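Local atomic coordinates of beta-glucosidase (Saccharopolyspora erythraea D, PDB entry 5M6G), a protein that probably hydrolyses terminal, non-reducing beta-D-glucosyl residues with release of beta-D-glucose, as a family 3 glycoside hydrolase. Residues Q102-M107 with H134-G139; V158-A163 with R402-Q407; D481-G486 with D517-A522. All blocks are in the same frame, centred on the assembly; numbering follows the deposited sequence.

Contact 1: Q102-M107 with H134-G139; sequences QAWADM and HNNVHG
Val137 presses its CG2 methyl onto the indole of Trp104 in a CH-pi contact. CG2 lies 3.4 Å from the centroid of the five-membered ring of Trp104, 9° off the ring normal. The valine's CG1 is anti to its backbone N (chi1 173°), which leaves CG2 as the branch directed at the tryptophan. The same CG2 sits 3.4 Å above the centre of the His134 ring, so one methyl fills the angle between two aromatic rings. These meet edge-to-face, the His134 edge toward the Trp104 face, with centroids 5.6 Å apart and planes at 60°. Farther along the indole, Asn136 CB approaches CZ2 of Trp104 obliquely at 3.6 Å. A branched aliphatic side chain suits this wedge, and a broad indole lets one helix residue reach all three neighbours. The outer side of helix 101-116 is looser: exposed Gln102 has a weak bond from NE2 to Asp106 OD2 (3.2 Å). The type I turn from His134 to Val137 belongs to the loop after strand 125-128 of the TIM-barrel domain, and Asn136 OD1 accepts from Gly93 N, next to the sorbitol-binding Gly92. Trp104 NE1 bonds to Asn99 OD1, and Asn99 ND2 reaches Asn136 O. The buried interface is apolar and aromatic in its direct contacts, while its polar groups are satisfied by neighbouring loops, so the contact rests on van der Waals and ring packing near the sorbitol pocket.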
loop_
_atom_site.group_PDB
_atom_site.type_symbol
_atom_site.label_atom_id
_atom_site.label_comp_id
_atom_site.label_asym_id
_atom_site.label_seq_id
_atom_site.Cartn_x
_atom_site.Cartn_y
_atom_site.Cartn_z
ATOM N N GLN A 102 -20.409 -7.670 2.160
ATOM C CA GLN A 102 -21.719 -7.076 2.429
ATOM C C GLN A 102 -21.715 -6.275 3.727
ATOM O O GLN A 102 -22.320 -5.198 3.804
ATOM C CB GLN A 102 -22.797 -8.160 2.497
ATOM C CG GLN A 102 -24.182 -7.552 2.677
ATOM C CD GLN A 102 -25.164 -8.470 3.365
ATOM O OE1 GLN A 102 -25.098 -9.689 3.216
ATOM N NE2 GLN A 102 -26.086 -7.883 4.133
ATOM N N ALA A 103 -21.068 -6.801 4.769
ATOM C CA ALA A 103 -21.059 -6.099 6.048
ATOM C C ALA A 103 -20.278 -4.788 5.974
ATOM O O ALA A 103 -20.627 -3.821 6.670
ATOM C CB ALA A 103 -20.491 -7.002 7.139
ATOM N N TRP A 104 -19.220 -4.732 5.158
ATOM C CA TRP A 104 -18.553 -3.449 4.928
ATOM C C TRP A 104 -19.492 -2.466 4.244
ATOM O O TRP A 104 -19.548 -1.287 4.613
ATOM C CB TRP A 104 -17.294 -3.630 4.080
ATOM C CG TRP A 104 -16.096 -4.130 4.806
ATOM C CD1 TRP A 104 -15.808 -5.428 5.121
ATOM C CD2 TRP A 104 -14.999 -3.344 5.290
ATOM N NE1 TRP A 104 -14.601 -5.498 5.783
ATOM C CE2 TRP A 104 -14.087 -4.230 5.899
ATOM C CE3 TRP A 104 -14.708 -1.969 5.279
ATOM C CZ2 TRP A 104 -12.898 -3.795 6.480
ATOM C CZ3 TRP A 104 -13.520 -1.535 5.865
ATOM C CH2 TRP A 104 -12.634 -2.446 6.458
ATOM N N ALA A 105 -20.227 -2.925 3.227
ATOM C CA ALA A 105 -21.166 -2.030 2.556
ATOM C C ALA A 105 -22.244 -1.544 3.519
ATOM O O ALA A 105 -22.619 -0.364 3.497
ATOM C CB ALA A 105 -21.794 -2.719 1.347
ATOM N N ASP A 106 -22.747 -2.438 4.378
ATOM C CA ASP A 106 -23.724 -2.039 5.388
ATOM C C ASP A 106 -23.142 -0.989 6.326
ATOM O O ASP A 106 -23.798 0.010 6.644
ATOM C CB ASP A 106 -24.188 -3.257 6.186
ATOM C CG ASP A 106 -25.029 -4.198 5.370
ATOM O OD1 ASP A 106 -25.478 -3.804 4.269
ATOM O OD2 ASP A 106 -25.242 -5.340 5.837
ATOM N N MET A 107 -21.913 -1.213 6.796
ATOM C CA MET A 107 -21.282 -0.257 7.695
ATOM C C MET A 107 -21.156 1.108 7.031
ATOM O O MET A 107 -21.499 2.137 7.626
ATOM C CB MET A 107 -19.905 -0.767 8.119
ATOM C CG MET A 107 -19.163 0.174 9.081
ATOM S SD MET A 107 -17.500 -0.445 9.389
ATOM C CE MET A 107 -16.714 -0.109 7.817
ATOM N N HIS A 134 -8.421 -4.713 -1.879
ATOM C CA HIS A 134 -9.211 -4.234 -0.740
ATOM C C HIS A 134 -8.874 -5.103 0.479
ATOM O O HIS A 134 -9.673 -5.905 0.967
ATOM C CB HIS A 134 -10.693 -4.261 -1.100
ATOM C CG HIS A 134 -11.556 -3.410 -0.223
ATOM N ND1 HIS A 134 -11.072 -2.759 0.888
ATOM C CD2 HIS A 134 -12.877 -3.118 -0.287
ATOM C CE1 HIS A 134 -12.055 -2.086 1.463
ATOM N NE2 HIS A 134 -13.162 -2.288 0.769
ATOM N N ASN A 135 -7.642 -4.923 0.981
ATOM C CA ASN A 135 -6.982 -5.934 1.806
ATOM C C ASN A 135 -7.534 -6.073 3.223
ATOM O O ASN A 135 -7.205 -7.059 3.887
ATOM C CB ASN A 135 -5.479 -5.653 1.878
ATOM C CG ASN A 135 -5.164 -4.175 2.105
ATOM O OD1 ASN A 135 -4.880 -3.447 1.158
ATOM N ND2 ASN A 135 -5.214 -3.734 3.358
ATOM N N ASN A 136 -8.328 -5.131 3.723
ATOM C CA ASN A 136 -8.977 -5.359 5.012
ATOM C C ASN A 136 -10.173 -6.299 4.920
ATOM O O ASN A 136 -10.658 -6.763 5.956
ATOM C CB ASN A 136 -9.452 -4.034 5.621
ATOM C CG ASN A 136 -8.312 -3.184 6.107
ATOM O OD1 ASN A 136 -7.479 -3.625 6.914
ATOM N ND2 ASN A 136 -8.243 -1.958 5.603
ATOM N N VAL A 137 -10.666 -6.578 3.721
ATOM C CA VAL A 137 -11.936 -7.275 3.538
ATOM C C VAL A 137 -11.658 -8.759 3.306
ATOM O O VAL A 137 -10.935 -9.134 2.376
ATOM C CB VAL A 137 -12.740 -6.682 2.373
ATOM C CG1 VAL A 137 -13.969 -7.533 2.114
ATOM C CG2 VAL A 137 -13.145 -5.223 2.674
ATOM N N HIS A 138 -12.244 -9.604 4.142
ATOM C CA HIS A 138 -12.085 -11.038 3.954
ATOM C C HIS A 138 -12.734 -11.479 2.644
ATOM O O HIS A 138 -13.879 -11.123 2.349
ATOM C CB HIS A 138 -12.689 -11.792 5.135
ATOM C CG HIS A 138 -12.451 -13.264 5.070
ATOM N ND1 HIS A 138 -13.267 -14.119 4.361
ATOM C CD2 HIS A 138 -11.456 -14.027 5.582
ATOM C CE1 HIS A 138 -12.794 -15.349 4.457
ATOM N NE2 HIS A 138 -11.699 -15.319 5.195
ATOM N N GLY A 139 -11.992 -12.242 1.846
ATOM C CA GLY A 139 -12.486 -12.697 0.564
ATOM C C GLY A 139 -12.224 -11.762 -0.594
ATOM O O GLY A 139 -12.551 -12.109 -1.734
#

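Contact 2: V158-A163 with R402-Q407; sequences VQRIGA and RELARQ
Leu404 reaches from helix 399-412 toward helix 155-170 and crosses both Arg160 and Ile161 obliquely, turning a different part of its fork to each. Its CG is anti to the backbone N (chi1 175°), which extends the branch point away from its own helix. CD2 lies against the backbone, 3.5 Å from Arg160 O, while CD1 packs beside the arginine side chain, 3.9 Å from Arg160 CB. Bends at chi2 and chi3 fold the Arg160 chain around this methyl, and NE returns to 4.0 Å from Leu404 CD1. Ile161 CG1 meets Leu404 CG at 4.0 Å. Leu404 also touches Leu157 and Ala164, so it sits among residues spaced three, four and seven apart on one helix, consistent with knobs-into-holes packing. Leucine suits this place because its forked end can enter such a hole. Helix 155-170 belongs to the barrel domain; helix 399-412 leads into strand 414-418, an outermost strand of the second domain's sheet. The same two helices share a magnesium site, formed by Glu167 and His401. Ile161 faces the buried side, where Tyr143 and Leu149 adjoin it, whereas Arg160 lies at the surface, its charged end near Asp156 in a long, weak ion pair.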
loop_
_atom_site.group_PDB
_atom_site.type_symbol
_atom_site.label_atom_id
_atom_site.label_comp_id
_atom_site.label_asym_id
_atom_site.label_seq_id
_atom_site.Cartn_x
_atom_site.Cartn_y
_atom_site.Cartn_z
ATOM N N VAL A 158 -0.253 -2.759 -13.596
ATOM C CA VAL A 158 -0.518 -2.089 -12.327
ATOM C C VAL A 158 -1.774 -1.233 -12.436
ATOM O O VAL A 158 -2.590 -1.171 -11.506
ATOM C CB VAL A 158 0.721 -1.275 -11.902
ATOM C CG1 VAL A 158 0.381 -0.216 -10.836
ATOM C CG2 VAL A 158 1.819 -2.232 -11.421
ATOM N N GLN A 159 -1.970 -0.597 -13.592
ATOM C CA GLN A 159 -3.193 0.161 -13.827
ATOM C C GLN A 159 -4.424 -0.748 -13.781
ATOM O O GLN A 159 -5.426 -0.411 -13.138
ATOM C CB GLN A 159 -3.094 0.899 -15.166
ATOM C CG GLN A 159 -4.359 1.638 -15.586
ATOM C CD GLN A 159 -4.143 2.490 -16.827
ATOM O OE1 GLN A 159 -3.042 2.976 -17.073
ATOM N NE2 GLN A 159 -5.193 2.661 -17.619
ATOM N N ARG A 160 -4.362 -1.922 -14.422
ATOM C CA ARG A 160 -5.506 -2.833 -14.374
ATOM C C ARG A 160 -5.800 -3.272 -12.947
ATOM O O ARG A 160 -6.965 -3.453 -12.572
ATOM C CB ARG A 160 -5.262 -4.062 -15.260
ATOM C CG ARG A 160 -5.545 -3.836 -16.731
ATOM C CD ARG A 160 -4.415 -4.379 -17.587
ATOM N NE ARG A 160 -4.446 -5.833 -17.664
ATOM C CZ ARG A 160 -3.415 -6.590 -18.032
ATOM N NH1 ARG A 160 -2.251 -6.034 -18.359
ATOM N NH2 ARG A 160 -3.555 -7.907 -18.068
ATOM N N ILE A 161 -4.752 -3.470 -12.144
ATOM C CA ILE A 161 -4.938 -3.834 -10.742
ATOM C C ILE A 161 -5.593 -2.687 -9.978
ATOM O O ILE A 161 -6.479 -2.906 -9.138
ATOM C CB ILE A 161 -3.586 -4.235 -10.123
ATOM C CG1 ILE A 161 -3.070 -5.537 -10.751
ATOM C CG2 ILE A 161 -3.706 -4.351 -8.611
ATOM C CD1 ILE A 161 -1.579 -5.799 -10.508
ATOM N N GLY A 162 -5.174 -1.450 -10.259
ATOM C CA GLY A 162 -5.861 -0.297 -9.687
ATOM C C GLY A 162 -7.347 -0.291 -9.996
ATOM O O GLY A 162 -8.178 -0.046 -9.113
ATOM N N ALA A 163 -7.705 -0.592 -11.247
ATOM C CA ALA A 163 -9.116 -0.603 -11.637
ATOM C C ALA A 163 -9.878 -1.736 -10.962
ATOM O O ALA A 163 -11.020 -1.546 -10.520
ATOM C CB ALA A 163 -9.242 -0.713 -13.156
ATOM N N ARG A 402 -8.965 -12.530 -9.687
ATOM C CA ARG A 402 -7.905 -13.429 -9.254
ATOM C C ARG A 402 -7.001 -13.823 -10.415
ATOM O O ARG A 402 -5.802 -14.037 -10.215
ATOM C CB ARG A 402 -8.505 -14.658 -8.571
ATOM C CG ARG A 402 -9.162 -14.306 -7.250
ATOM C CD ARG A 402 -9.588 -15.534 -6.482
ATOM N NE ARG A 402 -10.409 -15.167 -5.332
ATOM C CZ ARG A 402 -9.933 -14.898 -4.121
ATOM N NH1 ARG A 402 -8.628 -14.952 -3.891
ATOM N NH2 ARG A 402 -10.764 -14.579 -3.135
ATOM N N GLU A 403 -7.545 -13.897 -11.633
ATOM C CA GLU A 403 -6.710 -14.166 -12.800
ATOM C C GLU A 403 -5.742 -13.016 -13.054
ATOM O O GLU A 403 -4.574 -13.236 -13.408
ATOM C CB GLU A 403 -7.593 -14.410 -14.030
ATOM C CG GLU A 403 -6.840 -14.705 -15.323
ATOM C CD GLU A 403 -5.834 -15.849 -15.179
ATOM O OE1 GLU A 403 -6.078 -16.795 -14.397
ATOM O OE2 GLU A 403 -4.764 -15.811 -15.829
ATOM N N LEU A 404 -6.220 -11.781 -12.901
ATOM C CA LEU A 404 -5.342 -10.620 -13.010
ATOM C C LEU A 404 -4.253 -10.668 -11.951
ATOM O O LEU A 404 -3.085 -10.369 -12.228
ATOM C CB LEU A 404 -6.167 -9.336 -12.873
ATOM C CG LEU A 404 -5.450 -7.987 -12.845
ATOM C CD1 LEU A 404 -4.738 -7.775 -14.155
ATOM C CD2 LEU A 404 -6.458 -6.869 -12.600
ATOM N N ALA A 405 -4.623 -11.037 -10.724
ATOM C CA ALA A 405 -3.645 -11.112 -9.651
ATOM C C ALA A 405 -2.610 -12.190 -9.938
ATOM O O ALA A 405 -1.412 -11.977 -9.742
ATOM C CB ALA A 405 -4.347 -11.388 -8.327
ATOM N N ARG A 406 -3.067 -13.360 -10.394
ATOM C CA ARG A 406 -2.155 -14.436 -10.764
ATOM C C ARG A 406 -1.173 -13.985 -11.839
ATOM O O ARG A 406 0.007 -14.368 -11.821
ATOM C CB ARG A 406 -2.974 -15.640 -11.242
ATOM C CG ARG A 406 -2.160 -16.888 -11.536
ATOM C CD ARG A 406 -3.065 -18.027 -11.983
ATOM N NE ARG A 406 -2.282 -19.206 -12.358
ATOM C CZ ARG A 406 -2.801 -20.318 -12.875
ATOM N NH1 ARG A 406 -4.103 -20.398 -13.083
ATOM N NH2 ARG A 406 -2.018 -21.343 -13.200
ATOM N N GLN A 407 -1.643 -13.190 -12.799
ATOM C CA GLN A 407 -0.736 -12.697 -13.823
ATOM C C GLN A 407 0.308 -11.769 -13.209
ATOM O O GLN A 407 1.481 -11.794 -13.603
ATOM C CB GLN A 407 -1.530 -12.007 -14.941
ATOM C CG GLN A 407 -0.661 -11.480 -16.097
ATOM C CD GLN A 407 0.044 -12.593 -16.871
ATOM O OE1 GLN A 407 -0.418 -13.737 -16.898
ATOM N NE2 GLN A 407 1.164 -12.257 -17.506
#

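Contact 3: D481-G486 with D517-A522; sequences DRHGNG and DEEDRA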
loop_
_atom_site.group_PDB
_atom_site.type_symbol
_atom_site.label_atom_id
_atom_site.label_comp_id
_atom_site.label_asym_id
_atom_site.label_seq_id
_atom_site.Cartn_x
_atom_site.Cartn_y
_atom_site.Cartn_z
ATOM N N ASP A 481 7.051 -30.929 3.990
ATOM C CA ASP A 481 7.335 -30.821 5.415
ATOM C C ASP A 481 7.956 -29.462 5.687
ATOM O O ASP A 481 8.947 -29.095 5.044
ATOM C CB ASP A 481 8.281 -31.923 5.899
ATOM C CG ASP A 481 8.455 -31.913 7.410
ATOM O OD1 ASP A 481 9.315 -31.167 7.919
ATOM O OD2 ASP A 481 7.719 -32.651 8.093
ATOM N N ARG A 482 7.394 -28.735 6.654
ATOM C CA ARG A 482 7.840 -27.365 6.890
ATOM C C ARG A 482 9.347 -27.283 7.060
ATOM O O ARG A 482 9.986 -26.356 6.549
ATOM C CB ARG A 482 7.153 -26.774 8.117
ATOM C CG ARG A 482 7.703 -25.385 8.481
ATOM C CD ARG A 482 6.836 -24.701 9.513
ATOM N NE ARG A 482 7.482 -23.512 10.066
ATOM C CZ ARG A 482 6.898 -22.718 10.958
ATOM N NH1 ARG A 482 5.673 -23.003 11.382
ATOM N NH2 ARG A 482 7.531 -21.652 11.424
ATOM N N HIS A 483 9.937 -28.256 7.756
ATOM C CA HIS A 483 11.345 -28.207 8.123
ATOM C C HIS A 483 12.218 -29.102 7.255
ATOM O O HIS A 483 13.392 -29.314 7.585
ATOM C CB HIS A 483 11.509 -28.570 9.600
ATOM C CG HIS A 483 10.832 -27.609 10.529
ATOM N ND1 HIS A 483 11.448 -26.470 10.998
ATOM C CD2 HIS A 483 9.583 -27.605 11.052
ATOM C CE1 HIS A 483 10.614 -25.813 11.783
ATOM N NE2 HIS A 483 9.474 -26.479 11.832
ATOM N N GLY A 484 11.690 -29.613 6.148
ATOM C CA GLY A 484 12.464 -30.486 5.286
ATOM C C GLY A 484 12.601 -31.912 5.773
ATOM O O GLY A 484 13.336 -32.686 5.156
ATOM N N ASN A 485 11.915 -32.286 6.853
ATOM C CA ASN A 485 12.066 -33.625 7.410
ATOM C C ASN A 485 11.466 -34.663 6.473
ATOM O O ASN A 485 10.350 -34.495 5.975
ATOM C CB ASN A 485 11.406 -33.708 8.784
ATOM C CG ASN A 485 12.150 -32.909 9.827
ATOM O OD1 ASN A 485 13.366 -32.776 9.760
ATOM N ND2 ASN A 485 11.426 -32.371 10.791
ATOM N N GLY A 486 12.211 -35.736 6.221
ATOM C CA GLY A 486 11.742 -36.773 5.335
ATOM C C GLY A 486 12.255 -36.664 3.919
ATOM O O GLY A 486 12.015 -37.575 3.118
ATOM N N ASP A 517 16.703 -16.395 8.817
ATOM C CA ASP A 517 16.655 -16.843 10.199
ATOM C C ASP A 517 17.142 -18.290 10.300
ATOM O O ASP A 517 17.478 -18.947 9.303
ATOM C CB ASP A 517 15.253 -16.658 10.786
ATOM C CG ASP A 517 14.180 -17.484 10.090
ATOM O OD1 ASP A 517 14.491 -18.503 9.445
ATOM O OD2 ASP A 517 12.990 -17.116 10.223
ATOM N N GLU A 518 17.203 -18.797 11.529
ATOM C CA GLU A 518 17.866 -20.083 11.709
ATOM C C GLU A 518 17.010 -21.221 11.178
ATOM O O GLU A 518 17.547 -22.236 10.719
ATOM C CB GLU A 518 18.240 -20.286 13.179
ATOM C CG GLU A 518 19.402 -19.370 13.594
ATOM C CD GLU A 518 20.186 -19.872 14.798
ATOM O OE1 GLU A 518 19.697 -20.789 15.497
ATOM O OE2 GLU A 518 21.309 -19.361 15.027
ATOM N N GLU A 519 15.689 -21.057 11.187
ATOM C CA GLU A 519 14.828 -22.082 10.614
ATOM C C GLU A 519 15.050 -22.204 9.113
ATOM O O GLU A 519 15.213 -23.314 8.588
ATOM C CB GLU A 519 13.361 -21.779 10.916
ATOM C CG GLU A 519 12.415 -22.717 10.163
ATOM C CD GLU A 519 10.935 -22.411 10.385
ATOM O OE1 GLU A 519 10.106 -23.111 9.766
ATOM O OE2 GLU A 519 10.596 -21.492 11.172
ATOM N N ASP A 520 15.050 -21.073 8.398
ATOM C CA ASP A 520 15.242 -21.125 6.948
ATOM C C ASP A 520 16.582 -21.758 6.585
ATOM O O ASP A 520 16.668 -22.537 5.628
ATOM C CB ASP A 520 15.159 -19.726 6.337
ATOM C CG ASP A 520 13.759 -19.114 6.424
ATOM O OD1 ASP A 520 12.794 -19.797 6.833
ATOM O OD2 ASP A 520 13.628 -17.925 6.064
ATOM N N ARG A 521 17.646 -21.419 7.320
ATOM C CA ARG A 521 18.957 -21.961 6.964
ATOM C C ARG A 521 19.071 -23.439 7.330
ATOM O O ARG A 521 19.684 -24.213 6.588
ATOM C CB ARG A 521 20.066 -21.139 7.616
ATOM C CG ARG A 521 19.936 -19.658 7.322
ATOM C CD ARG A 521 21.203 -18.931 7.564
ATOM N NE ARG A 521 21.124 -18.223 8.838
ATOM C CZ ARG A 521 21.586 -18.720 9.973
ATOM N NH1 ARG A 521 22.181 -19.909 9.974
ATOM N NH2 ARG A 521 21.476 -18.018 11.091
ATOM N N ALA A 522 18.481 -23.848 8.456
ATOM C CA ALA A 522 18.417 -25.269 8.800
ATOM C C ALA A 522 17.648 -26.068 7.751
ATOM O O ALA A 522 18.070 -27.161 7.357
ATOM C CB ALA A 522 17.766 -25.444 10.173
HETATM O O HOH W 1 11.377 -24.375 7.670
#
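Glu519 and Arg482 form a salt bridge between a helix and a loop. From CB, which points toward the loop, the Glu519 chain runs extended, with CG anti to the backbone N (chi1 172°), so the carboxylate reaches fully across. CG passes 3.9 Å from His483 CE1. At the tip, OE1 accepts from Arg482 NE at 2.7 Å and OE2 from Arg482 NH2 at 3.1 Å, each through its syn lone pair. NE and NH2 thus grip the carboxylate side-on, one nitrogen to each oxygen, with the planes nearly coplanar at 24°. A water also donates to OE1 (2.8 Å) and to the carbonyl O of Arg482. His483 CE1 lies 3.4 Å from Glu519 OE1, and one face of its ring carries Arg482 CG. An alanine at Glu519 is likely to leave the guanidinium without its charged mate, free to swing, and the water short of one acceptor. The long, oppositely charged chains suit this surface position, where the backbones stand well apart (His483 CA to Glu519 CA 7.5 Å). In the C-terminal domain, the loop follows edge strand 478-480, while helix 518-528, N-capped by Asp517, makes the crossover between parallel strands 493-499 and 534-539.

The three contacts involve different elements and run from interior to surface. Contact 1 is buried in the barrel domain and joins a helix to a loop near the sorbitol pocket through rings and a methyl. Contact 2, partly buried, is helix against helix and rests on aliphatic packing where the barrel meets the helix leading to the second domain. Contact 3, a surface contact of the C-terminal domain, is carried by charges and a water. Contacts 1 and 2 touch, Gly139 O lying 3.4 Å from Arg402 NH2 in simple packing; contact 3 stands apart, its nearest atoms about 20 Å from contact 1 and about 22 Å from contact 2.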